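PDB 7DMB: putative methyltransferase from Emericella variicolor, which binds S-adenosyl-L-homocysteine and probably acts as a trans-acting, S-adenosylmethionine-dependent methyltransferase in calbistrin biosynthesis. Local coordinates for residues G199-I205 against A275-A281. Residues are numbered along the deposited sequence; the frame is centred on the assembly and turned at random.
Sequences GLRILEI and AYDVVIA
One face of the R201 guanidinium carries A275 O, 3.2 Å above its plane, offset toward the rim and not hydrogen-bonded, with Y276 N over the centre; the D277 carboxylate meets the edge. One face of the Y276 ring takes CD1 of L203 in a CH-pi contact, 4.0 Å from the centroid, and R201 C lies at the ring edge. With CG anti to the backbone N (chi1 -173°), L203 carries CD1 over that ring. The grip on D277 is side-on: NE of R201 donates to OD2 of D277 (3.3 Å) and NH2 to OD1 (3.1 Å). Both acceptors lie within 5° of the guanidinium plane, yet the two planes are 43° apart, and the carboxylate is approached from above its own plane. OD2 of D277 also accepts the backbone N-H of R201, N to OD2 2.8 Å, on its anti side. R201 O accepts from N of both D277 and V278, where the chain turns a corner. Parallel pairing follows: L203 N to V278 O, I280 N to L203 O (2.8 Å) and I205 N to I280 O. These are central strands of a Rossmann-like methyltransferase sheet, between strands 229-236 and 306-313. Helices 187-196 and 211-220 cover the I202/I280 face; I205, on the other, touches bound S-adenosyl-L-homocysteine.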
loop_
_atom_site.group_PDB
_atom_site.type_symbol
_atom_site.label_atom_id
_atom_site.label_comp_id
_atom_site.label_asym_id
_atom_site.label_seq_id
_atom_site.Cartn_x
_atom_site.Cartn_y
_atom_site.Cartn_z
ATOM N N GLY A 199 -12.272 -14.556 -19.720
ATOM C CA GLY A 199 -13.172 -13.421 -19.805
ATOM C C GLY A 199 -13.315 -12.691 -18.482
ATOM O O GLY A 199 -14.360 -12.091 -18.196
ATOM N N LEU A 200 -12.251 -12.730 -17.678
ATOM C CA LEU A 200 -12.294 -12.219 -16.314
ATOM C C LEU A 200 -12.894 -10.817 -16.263
ATOM O O LEU A 200 -12.535 -9.940 -17.054
ATOM C CB LEU A 200 -10.875 -12.219 -15.725
ATOM C CG LEU A 200 -10.725 -12.483 -14.222
ATOM C CD1 LEU A 200 -11.158 -13.900 -13.854
ATOM C CD2 LEU A 200 -9.286 -12.187 -13.752
ATOM N N ARG A 201 -13.841 -10.623 -15.351
ATOM C CA ARG A 201 -14.368 -9.301 -15.027
ATOM C C ARG A 201 -13.657 -8.823 -13.759
ATOM O O ARG A 201 -13.815 -9.420 -12.690
ATOM C CB ARG A 201 -15.888 -9.365 -14.861
ATOM C CG ARG A 201 -16.599 -9.892 -16.126
ATOM C CD ARG A 201 -18.051 -10.291 -15.873
ATOM N NE ARG A 201 -18.171 -11.331 -14.846
ATOM C CZ ARG A 201 -19.314 -11.665 -14.241
ATOM N NH1 ARG A 201 -20.439 -11.047 -14.569
ATOM N NH2 ARG A 201 -19.337 -12.613 -13.303
ATOM N N ILE A 202 -12.832 -7.784 -13.894
ATOM C CA ILE A 202 -11.972 -7.297 -12.814
ATOM C C ILE A 202 -12.377 -5.869 -12.476
ATOM O O ILE A 202 -12.640 -5.062 -13.377
ATOM C CB ILE A 202 -10.463 -7.316 -13.159
ATOM C CG1 ILE A 202 -9.966 -8.703 -13.506
ATOM C CG2 ILE A 202 -9.622 -6.797 -11.981
ATOM C CD1 ILE A 202 -9.593 -8.822 -14.965
ATOM N N LEU A 203 -12.414 -5.560 -11.179
ATOM C CA LEU A 203 -12.577 -4.196 -10.702
ATOM C C LEU A 203 -11.466 -3.922 -9.703
ATOM O O LEU A 203 -11.233 -4.735 -8.802
ATOM C CB LEU A 203 -13.947 -3.986 -10.053
ATOM C CG LEU A 203 -14.316 -2.549 -9.659
ATOM C CD1 LEU A 203 -15.767 -2.240 -10.030
ATOM C CD2 LEU A 203 -14.082 -2.329 -8.184
ATOM N N GLU A 204 -10.769 -2.799 -9.849
ATOM C CA GLU A 204 -9.773 -2.410 -8.846
ATOM C C GLU A 204 -10.272 -1.205 -8.044
ATOM O O GLU A 204 -10.628 -0.166 -8.623
ATOM C CB GLU A 204 -8.414 -2.112 -9.481
ATOM C CG GLU A 204 -7.398 -1.584 -8.473
ATOM C CD GLU A 204 -6.039 -1.440 -9.082
ATOM O OE1 GLU A 204 -5.919 -1.719 -10.299
ATOM O OE2 GLU A 204 -5.095 -1.049 -8.356
ATOM N N ILE A 205 -10.324 -1.368 -6.712
ATOM C CA ILE A 205 -10.646 -0.295 -5.775
ATOM C C ILE A 205 -9.423 0.600 -5.609
ATOM O O ILE A 205 -8.291 0.108 -5.546
ATOM C CB ILE A 205 -11.064 -0.865 -4.397
ATOM C CG1 ILE A 205 -12.152 -1.934 -4.526
ATOM C CG2 ILE A 205 -11.499 0.263 -3.437
ATOM C CD1 ILE A 205 -13.459 -1.372 -4.932
ATOM N N ALA A 275 -21.280 -8.723 -10.213
ATOM C CA ALA A 275 -20.910 -8.699 -11.619
ATOM C C ALA A 275 -19.404 -8.798 -11.846
ATOM O O ALA A 275 -18.931 -8.504 -12.952
ATOM C CB ALA A 275 -21.460 -7.428 -12.271
ATOM N N TYR A 276 -18.642 -9.232 -10.848
ATOM C CA TYR A 276 -17.192 -9.224 -10.964
ATOM C C TYR A 276 -16.611 -10.496 -10.375
ATOM O O TYR A 276 -17.064 -10.986 -9.332
ATOM C CB TYR A 276 -16.591 -7.981 -10.284
ATOM C CG TYR A 276 -17.025 -6.701 -10.975
ATOM C CD1 TYR A 276 -16.381 -6.253 -12.130
ATOM C CD2 TYR A 276 -18.097 -5.959 -10.493
ATOM C CE1 TYR A 276 -16.801 -5.071 -12.787
ATOM C CE2 TYR A 276 -18.516 -4.794 -11.132
ATOM C CZ TYR A 276 -17.869 -4.360 -12.280
ATOM O OH TYR A 276 -18.286 -3.200 -12.878
ATOM N N ASP A 277 -15.594 -11.016 -11.053
ATOM C CA ASP A 277 -14.937 -12.242 -10.635
ATOM C C ASP A 277 -13.809 -11.969 -9.656
ATOM O O ASP A 277 -13.581 -12.761 -8.739
ATOM C CB ASP A 277 -14.407 -12.975 -11.864
ATOM C CG ASP A 277 -15.469 -13.143 -12.912
ATOM O OD1 ASP A 277 -16.528 -13.711 -12.554
ATOM O OD2 ASP A 277 -15.276 -12.671 -14.062
ATOM N N VAL A 278 -13.087 -10.869 -9.846
ATOM C CA VAL A 278 -11.952 -10.521 -8.999
ATOM C C VAL A 278 -12.036 -9.032 -8.698
ATOM O O VAL A 278 -12.208 -8.213 -9.612
ATOM C CB VAL A 278 -10.594 -10.870 -9.651
ATOM C CG1 VAL A 278 -9.435 -10.554 -8.696
ATOM C CG2 VAL A 278 -10.545 -12.350 -10.055
ATOM N N VAL A 279 -11.932 -8.681 -7.422
ATOM C CA VAL A 279 -11.763 -7.292 -7.001
ATOM C C VAL A 279 -10.332 -7.140 -6.507
ATOM O O VAL A 279 -9.874 -7.936 -5.677
ATOM C CB VAL A 279 -12.777 -6.889 -5.911
ATOM C CG1 VAL A 279 -12.378 -5.573 -5.257
ATOM C CG2 VAL A 279 -14.181 -6.785 -6.499
ATOM N N ILE A 280 -9.624 -6.141 -7.036
ATOM C CA ILE A 280 -8.247 -5.841 -6.648
ATOM C C ILE A 280 -8.246 -4.608 -5.746
ATOM O O ILE A 280 -8.954 -3.628 -6.020
ATOM C CB ILE A 280 -7.345 -5.602 -7.878
ATOM C CG1 ILE A 280 -7.508 -6.706 -8.946
ATOM C CG2 ILE A 280 -5.880 -5.420 -7.464
ATOM C CD1 ILE A 280 -6.765 -7.946 -8.631
ATOM N N ALA A 281 -7.432 -4.641 -4.682
ATOM C CA ALA A 281 -7.255 -3.465 -3.829
ATOM C C ALA A 281 -5.857 -3.455 -3.215
ATOM O O ALA A 281 -5.483 -4.398 -2.505
ATOM C CB ALA A 281 -8.331 -3.430 -2.742
#